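Local coordinates for protein Phospholipase/Carboxylesterase (Haliangium ochraceum, PDB 4Q82) that probably hydrolyses carboxylic esters as a serine esterase of the alpha/beta-hydrolase type, at residues 67-72 and 150-155. Numbering follows the deposited sequence.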
loop_
_atom_site.group_PDB
_atom_site.type_symbol
_atom_site.label_atom_id
_atom_site.label_comp_id
_atom_site.label_asym_id
_atom_site.label_seq_id
_atom_site.Cartn_x
_atom_site.Cartn_y
_atom_site.Cartn_z
ATOM N N PHE A 67 3.677 10.112 -9.842
ATOM C CA PHE A 67 4.054 8.907 -9.083
ATOM C C PHE A 67 5.455 8.429 -9.406
ATOM O O PHE A 67 6.016 8.760 -10.465
ATOM C CB PHE A 67 3.053 7.770 -9.337
ATOM C CG PHE A 67 3.015 7.272 -10.762
ATOM C CD1 PHE A 67 2.268 7.932 -11.730
ATOM C CD2 PHE A 67 3.696 6.109 -11.126
ATOM C CE1 PHE A 67 2.218 7.456 -13.039
ATOM C CE2 PHE A 67 3.655 5.631 -12.439
ATOM C CZ PHE A 67 2.912 6.306 -13.390
ATOM N N TRP A 68 6.014 7.646 -8.480
ATOM C CA TRP A 68 7.244 6.892 -8.719
ATOM C C TRP A 68 6.895 5.530 -9.271
ATOM O O TRP A 68 6.042 4.842 -8.726
ATOM C CB TRP A 68 8.074 6.706 -7.431
ATOM C CG TRP A 68 8.699 7.984 -6.972
ATOM C CD1 TRP A 68 8.211 8.846 -6.035
ATOM C CD2 TRP A 68 9.888 8.583 -7.491
ATOM N NE1 TRP A 68 9.047 9.939 -5.912
ATOM C CE2 TRP A 68 10.087 9.795 -6.792
ATOM C CE3 TRP A 68 10.819 8.201 -8.467
ATOM C CZ2 TRP A 68 11.169 10.632 -7.040
ATOM C CZ3 TRP A 68 11.910 9.031 -8.706
ATOM C CH2 TRP A 68 12.073 10.232 -8.000
ATOM N N GLU A 69 7.581 5.141 -10.340
ATOM C CA GLU A 69 7.379 3.847 -10.977
ATOM C C GLU A 69 8.589 2.968 -10.742
ATOM O O GLU A 69 9.708 3.326 -11.122
ATOM C CB GLU A 69 7.133 4.036 -12.475
ATOM C CG GLU A 69 7.163 2.785 -13.300
ATOM C CD GLU A 69 7.440 3.117 -14.754
ATOM O OE1 GLU A 69 6.512 3.576 -15.471
ATOM O OE2 GLU A 69 8.607 2.948 -15.164
ATOM N N TYR A 70 8.372 1.838 -10.076
ATOM C CA TYR A 70 9.405 0.815 -9.943
ATOM C C TYR A 70 8.996 -0.443 -10.709
ATOM O O TYR A 70 7.914 -0.993 -10.479
ATOM C CB TYR A 70 9.682 0.438 -8.469
ATOM C CG TYR A 70 10.613 -0.766 -8.417
ATOM C CD1 TYR A 70 11.955 -0.638 -8.776
ATOM C CD2 TYR A 70 10.143 -2.030 -8.068
ATOM C CE1 TYR A 70 12.824 -1.736 -8.740
ATOM C CE2 TYR A 70 11.008 -3.148 -8.052
ATOM C CZ TYR A 70 12.340 -2.979 -8.385
ATOM O OH TYR A 70 13.192 -4.059 -8.373
ATOM N N LEU A 71 9.866 -0.898 -11.610
ATOM C CA LEU A 71 9.629 -2.129 -12.357
ATOM C C LEU A 71 10.579 -3.213 -11.862
ATOM O O LEU A 71 11.765 -2.959 -11.633
ATOM C CB LEU A 71 9.804 -1.900 -13.863
ATOM C CG LEU A 71 8.946 -0.790 -14.468
ATOM C CD1 LEU A 71 9.326 -0.592 -15.929
ATOM C CD2 LEU A 71 7.468 -1.086 -14.327
ATOM N N PRO A 72 10.044 -4.421 -11.642
ATOM C CA PRO A 72 10.832 -5.538 -11.132
ATOM C C PRO A 72 11.707 -6.111 -12.245
ATOM O O PRO A 72 11.456 -5.837 -13.413
ATOM C CB PRO A 72 9.770 -6.549 -10.699
ATOM C CG PRO A 72 8.658 -6.314 -11.671
ATOM C CD PRO A 72 8.637 -4.800 -11.867
ATOM N N ASP A 150 -4.683 -0.521 -16.169
ATOM C CA ASP A 150 -4.828 -0.282 -17.604
ATOM C C ASP A 150 -3.473 -0.067 -18.271
ATOM O O ASP A 150 -3.306 -0.337 -19.460
ATOM C CB ASP A 150 -5.734 0.924 -17.866
ATOM C CG ASP A 150 -6.021 1.132 -19.347
ATOM O OD1 ASP A 150 -6.200 0.127 -20.069
ATOM O OD2 ASP A 150 -6.062 2.301 -19.787
ATOM N N THR A 151 -2.504 0.411 -17.497
ATOM C CA THR A 151 -1.226 0.883 -18.053
ATOM C C THR A 151 -0.065 -0.117 -18.009
ATOM O O THR A 151 0.769 -0.140 -18.915
ATOM C CB THR A 151 -0.769 2.163 -17.326
ATOM O OG1 THR A 151 -1.786 3.163 -17.451
ATOM C CG2 THR A 151 0.540 2.696 -17.898
ATOM N N TYR A 152 -0.020 -0.944 -16.970
ATOM C CA TYR A 152 1.136 -1.816 -16.725
ATOM C C TYR A 152 0.799 -3.273 -16.999
ATOM O O TYR A 152 -0.371 -3.658 -16.975
ATOM C CB TYR A 152 1.639 -1.617 -15.278
ATOM C CG TYR A 152 2.282 -0.259 -15.127
ATOM C CD1 TYR A 152 1.553 0.841 -14.682
ATOM C CD2 TYR A 152 3.604 -0.058 -15.496
ATOM C CE1 TYR A 152 2.145 2.090 -14.580
ATOM C CE2 TYR A 152 4.198 1.186 -15.407
ATOM C CZ TYR A 152 3.465 2.260 -14.954
ATOM O OH TYR A 152 4.070 3.498 -14.882
ATOM N N GLU A 153 1.820 -4.075 -17.292
ATOM C CA GLU A 153 1.619 -5.498 -17.539
ATOM C C GLU A 153 1.550 -6.240 -16.216
ATOM O O GLU A 153 2.532 -6.821 -15.762
ATOM C CB GLU A 153 2.737 -6.060 -18.410
ATOM C CG GLU A 153 2.800 -5.410 -19.773
ATOM C CD GLU A 153 3.839 -6.054 -20.671
ATOM O OE1 GLU A 153 4.229 -7.212 -20.394
ATOM O OE2 GLU A 153 4.267 -5.397 -21.645
ATOM N N VAL A 154 0.381 -6.190 -15.583
ATOM C CA VAL A 154 0.252 -6.715 -14.245
ATOM C C VAL A 154 -0.721 -7.874 -14.190
ATOM O O VAL A 154 -1.621 -7.996 -15.027
ATOM C CB VAL A 154 -0.196 -5.618 -13.245
ATOM C CG1 VAL A 154 0.878 -4.555 -13.133
ATOM C CG2 VAL A 154 -1.506 -5.006 -13.680
ATOM N N ASP A 155 -0.508 -8.731 -13.201
ATOM C CA ASP A 155 -1.405 -9.838 -12.924
ATOM C C ASP A 155 -2.577 -9.331 -12.099
ATOM O O ASP A 155 -2.438 -9.031 -10.908
ATOM C CB ASP A 155 -0.660 -10.958 -12.193
ATOM C CG ASP A 155 -1.562 -12.122 -11.815
ATOM O OD1 ASP A 155 -2.770 -12.108 -12.154
ATOM O OD2 ASP A 155 -1.049 -13.069 -11.183
#
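The phenol hydroxyl of Tyr152 donates a hydrogen bond to Glu69, with OH 2.5 Å from OE1, short, as would suit a phenol facing a carboxylate that is probably charged. OE1 accepts through its anti lone pair, the one turned away from OE2, and lies at the edge of the tyrosine ring, close to its plane. The carboxylate stands nearly upright to that ring, the two planes 82° apart. Its other oxygen, OE2, forms a salt bridge with Arg56 of the adjacent strand 53-56; the arginine probably helps to keep this buried glutamate ionised. Glu69 reaches the hydroxyl because CG lies anti to the backbone N (chi1 169°) and the chain stays extended beyond it.

The same hydroxyl also meets the rim of the Phe67 ring, in that ring's plane, 3.3 Å from CE2, while the two side chains approach from opposite directions. A phenyl edge, with its slightly positive hydrogens, suits a neighbouring oxygen. In the alpha/beta-hydrolase sheet, strand 67-70 lies between strands 53-56 and 124-128, and alternation along it turns Phe67 and Glu69 to the same side. Helix 138-151 packs here too, its Phe144 meeting Phe67 edge-to-face. Tyr152, the first residue beyond that helix, is long enough to span from the turn to the strand, although the nearest CA atoms, those of Leu71 and Tyr152, are 9.6 Å apart. A phenylalanine in place of Tyr152 lacks the hydroxyl, and the Glu69 carboxylate would probably lose part of what fixes its rotation and be left with less compensation for its buried charge. Farther along the chain, Leu71 supplies a branched apolar end: its CD2 touches CE2 of Tyr152 at 4.1 Å, while Thr151 CG2 lies over one face of the tyrosine ring, offset toward its rim.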